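Acetylxylan esterase / glucomannan deacetylase (Cellvibrio japonicus, PDB 2WAA) removes acetyl groups from xylan and glucomannan, a step in the degradation of plant cell wall polysaccharides. Local coordinates at residues N62-I68 and T158-R164. Residues are numbered along the deposited sequence.
Sequences NSWIDVI and TRWWNAR
A salt bridge of 2.7 Å from Asp66 OD2 to Arg164 NH1 ties the N-terminal beta-sheet domain to the SGNH (GDSL-type) hydrolase domain of this two-domain CE2 esterase. Asp66 OD2 is also paired with Arg104, and Ser76 holds its OD1. A water binds Asp66 OD2 at 2.8 Å, Asn162 OD1 at 2.6 Å and the backbone N of Arg164 at 2.9 Å; Asn162 ND2 turns to Glu165. At the other end, Thr158 OG1 (chi1 p) sits 3.0 Å from both Asn62 O and Asn62 OD1, two acceptors competing for its one proton, and accepts a weak bond from Trp64 NE1 at 3.1 Å. A second water links Asn62 OD1 (2.8 Å) to Thr158 N (3.0 Å).

From Trp64 to Ile68 the chain runs extended on strand 63-69, with Asn62 (phi/psi -128/22) in the loop before it, directing the CA-to-CB bonds of Trp64, Asp66 and Ile68 toward the hydrolase loop. There 158-160 form a 3-10 turn, 161 and 162 extend, and 163 and 164 return to helical angles ahead of helix 167-174. The two run alongside in the same direction, with CA atoms 6.7 Å apart at Asn62-Thr158, 6.6 Å at Trp64-Arg159 and 8.8 Å at Asp66-Arg164.

Trp64 (chi1 m, chi2 80°) lays its indole face on the aliphatic part of Arg159, a CH-pi contact with CG 3.6 Å from the six-membered ring centroid, while the guanidinium leads away to Glu154. Arg159 lies about 11 Å from Asp314 of the inferred charge relay, side chain to side chain. Beyond the salt bridge, Ile68 CD1 packs 3.8 Å from Arg164 CD.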
# COMPACT_ATOMS: atom_id res chain seq x y z
N ASN A 62 3.15 4.81 17.04
CA ASN A 62 3.18 3.38 16.79
C ASN A 62 3.38 3.07 15.30
O ASN A 62 3.01 1.99 14.82
CB ASN A 62 1.82 2.83 17.28
CG ASN A 62 1.83 1.33 17.51
OD1 ASN A 62 2.88 0.74 17.73
ND2 ASN A 62 0.63 0.72 17.53
N SER A 63 3.94 4.03 14.57
CA SER A 63 4.10 3.93 13.09
C SER A 63 5.58 3.77 12.67
O SER A 63 6.49 4.40 13.23
CB SER A 63 3.54 5.17 12.39
OG SER A 63 2.19 5.42 12.77
N TRP A 64 5.82 2.96 11.65
CA TRP A 64 7.19 2.72 11.21
C TRP A 64 7.38 3.18 9.78
O TRP A 64 6.46 3.07 8.92
CB TRP A 64 7.52 1.21 11.25
CG TRP A 64 7.63 0.65 12.69
CD1 TRP A 64 6.60 0.30 13.54
CD2 TRP A 64 8.85 0.39 13.41
NE1 TRP A 64 7.12 -0.18 14.72
CE2 TRP A 64 8.50 -0.14 14.67
CE3 TRP A 64 10.22 0.51 13.08
CZ2 TRP A 64 9.45 -0.50 15.63
CZ3 TRP A 64 11.18 0.13 14.02
CH2 TRP A 64 10.80 -0.36 15.29
N ILE A 65 8.59 3.64 9.51
CA ILE A 65 9.00 3.95 8.15
C ILE A 65 10.34 3.25 7.85
O ILE A 65 11.10 2.91 8.78
CB ILE A 65 9.17 5.47 7.95
CG1 ILE A 65 10.27 6.01 8.91
CG2 ILE A 65 7.78 6.19 8.14
CD1 ILE A 65 10.66 7.46 8.65
N ASP A 66 10.60 3.04 6.55
CA ASP A 66 11.95 2.70 6.07
C ASP A 66 12.57 3.94 5.43
O ASP A 66 11.88 4.72 4.78
CB ASP A 66 11.91 1.61 4.98
CG ASP A 66 11.78 0.18 5.58
OD1 ASP A 66 12.37 -0.08 6.65
OD2 ASP A 66 11.12 -0.67 4.96
N VAL A 67 13.87 4.12 5.64
CA VAL A 67 14.59 5.22 5.01
C VAL A 67 15.69 4.53 4.20
O VAL A 67 16.40 3.69 4.72
CB VAL A 67 15.25 6.16 6.04
CG1 VAL A 67 16.08 7.27 5.28
CG2 VAL A 67 14.16 6.85 6.91
N ILE A 68 15.75 4.83 2.92
CA ILE A 68 16.75 4.20 2.04
C ILE A 68 17.57 5.30 1.36
O ILE A 68 17.02 6.19 0.69
CB ILE A 68 16.12 3.31 0.99
CG1 ILE A 68 15.20 2.26 1.67
CG2 ILE A 68 17.21 2.63 0.15
CD1 ILE A 68 14.16 1.71 0.76
N THR A 158 3.91 -3.54 15.65
CA THR A 158 3.76 -2.86 14.37
C THR A 158 5.05 -2.89 13.53
O THR A 158 5.01 -2.63 12.32
CB THR A 158 3.27 -1.39 14.50
OG1 THR A 158 4.15 -0.69 15.39
CG2 THR A 158 1.85 -1.38 15.07
N ARG A 159 6.18 -3.26 14.14
CA ARG A 159 7.42 -3.47 13.39
C ARG A 159 7.35 -4.64 12.42
O ARG A 159 8.07 -4.68 11.42
CB ARG A 159 8.61 -3.66 14.37
CG ARG A 159 9.98 -3.50 13.65
CD ARG A 159 11.09 -4.19 14.46
NE ARG A 159 10.74 -5.60 14.70
CZ ARG A 159 10.74 -6.55 13.77
NH1 ARG A 159 11.11 -6.29 12.54
NH2 ARG A 159 10.36 -7.80 14.09
N TRP A 160 6.43 -5.57 12.67
CA TRP A 160 6.30 -6.72 11.80
C TRP A 160 5.80 -6.39 10.39
O TRP A 160 5.87 -7.25 9.51
CB TRP A 160 5.35 -7.72 12.45
CG TRP A 160 5.97 -8.53 13.56
CD1 TRP A 160 7.02 -8.19 14.39
CD2 TRP A 160 5.52 -9.82 13.99
NE1 TRP A 160 7.27 -9.21 15.28
CE2 TRP A 160 6.36 -10.21 15.07
CE3 TRP A 160 4.49 -10.66 13.58
CZ2 TRP A 160 6.21 -11.44 15.72
CZ3 TRP A 160 4.34 -11.89 14.21
CH2 TRP A 160 5.19 -12.26 15.29
N TRP A 161 5.24 -5.20 10.18
CA TRP A 161 4.75 -4.86 8.85
C TRP A 161 5.88 -4.43 7.89
O TRP A 161 6.77 -3.66 8.27
CB TRP A 161 3.74 -3.70 8.94
CG TRP A 161 2.32 -4.10 9.27
CD1 TRP A 161 1.23 -3.89 8.47
CD2 TRP A 161 1.81 -4.69 10.49
NE1 TRP A 161 0.08 -4.34 9.09
CE2 TRP A 161 0.40 -4.83 10.32
CE3 TRP A 161 2.40 -5.11 11.70
CZ2 TRP A 161 -0.43 -5.38 11.30
CZ3 TRP A 161 1.56 -5.65 12.70
CH2 TRP A 161 0.17 -5.80 12.47
N ASN A 162 5.83 -4.89 6.65
CA ASN A 162 6.84 -4.49 5.67
C ASN A 162 6.18 -4.30 4.32
O ASN A 162 5.74 -5.26 3.71
CB ASN A 162 7.91 -5.58 5.63
CG ASN A 162 9.07 -5.22 4.74
OD1 ASN A 162 8.94 -4.39 3.83
ND2 ASN A 162 10.19 -5.91 4.93
N ALA A 163 6.11 -3.06 3.84
CA ALA A 163 5.40 -2.78 2.58
C ALA A 163 6.26 -3.13 1.36
O ALA A 163 5.76 -3.71 0.38
CB ALA A 163 5.01 -1.27 2.53
N ARG A 164 7.55 -2.77 1.41
CA ARG A 164 8.47 -2.94 0.26
C ARG A 164 8.54 -4.39 -0.20
O ARG A 164 8.74 -4.66 -1.39
CB ARG A 164 9.92 -2.59 0.63
CG ARG A 164 10.41 -1.18 0.56
CD ARG A 164 11.68 -1.00 1.52
NE ARG A 164 12.55 -2.20 1.55
CZ ARG A 164 12.86 -2.97 2.62
NH1 ARG A 164 12.43 -2.73 3.89
NH2 ARG A 164 13.63 -4.01 2.41
O HOH W 1 3.58 -1.95 18.12
O HOH W 2 8.83 -1.78 3.78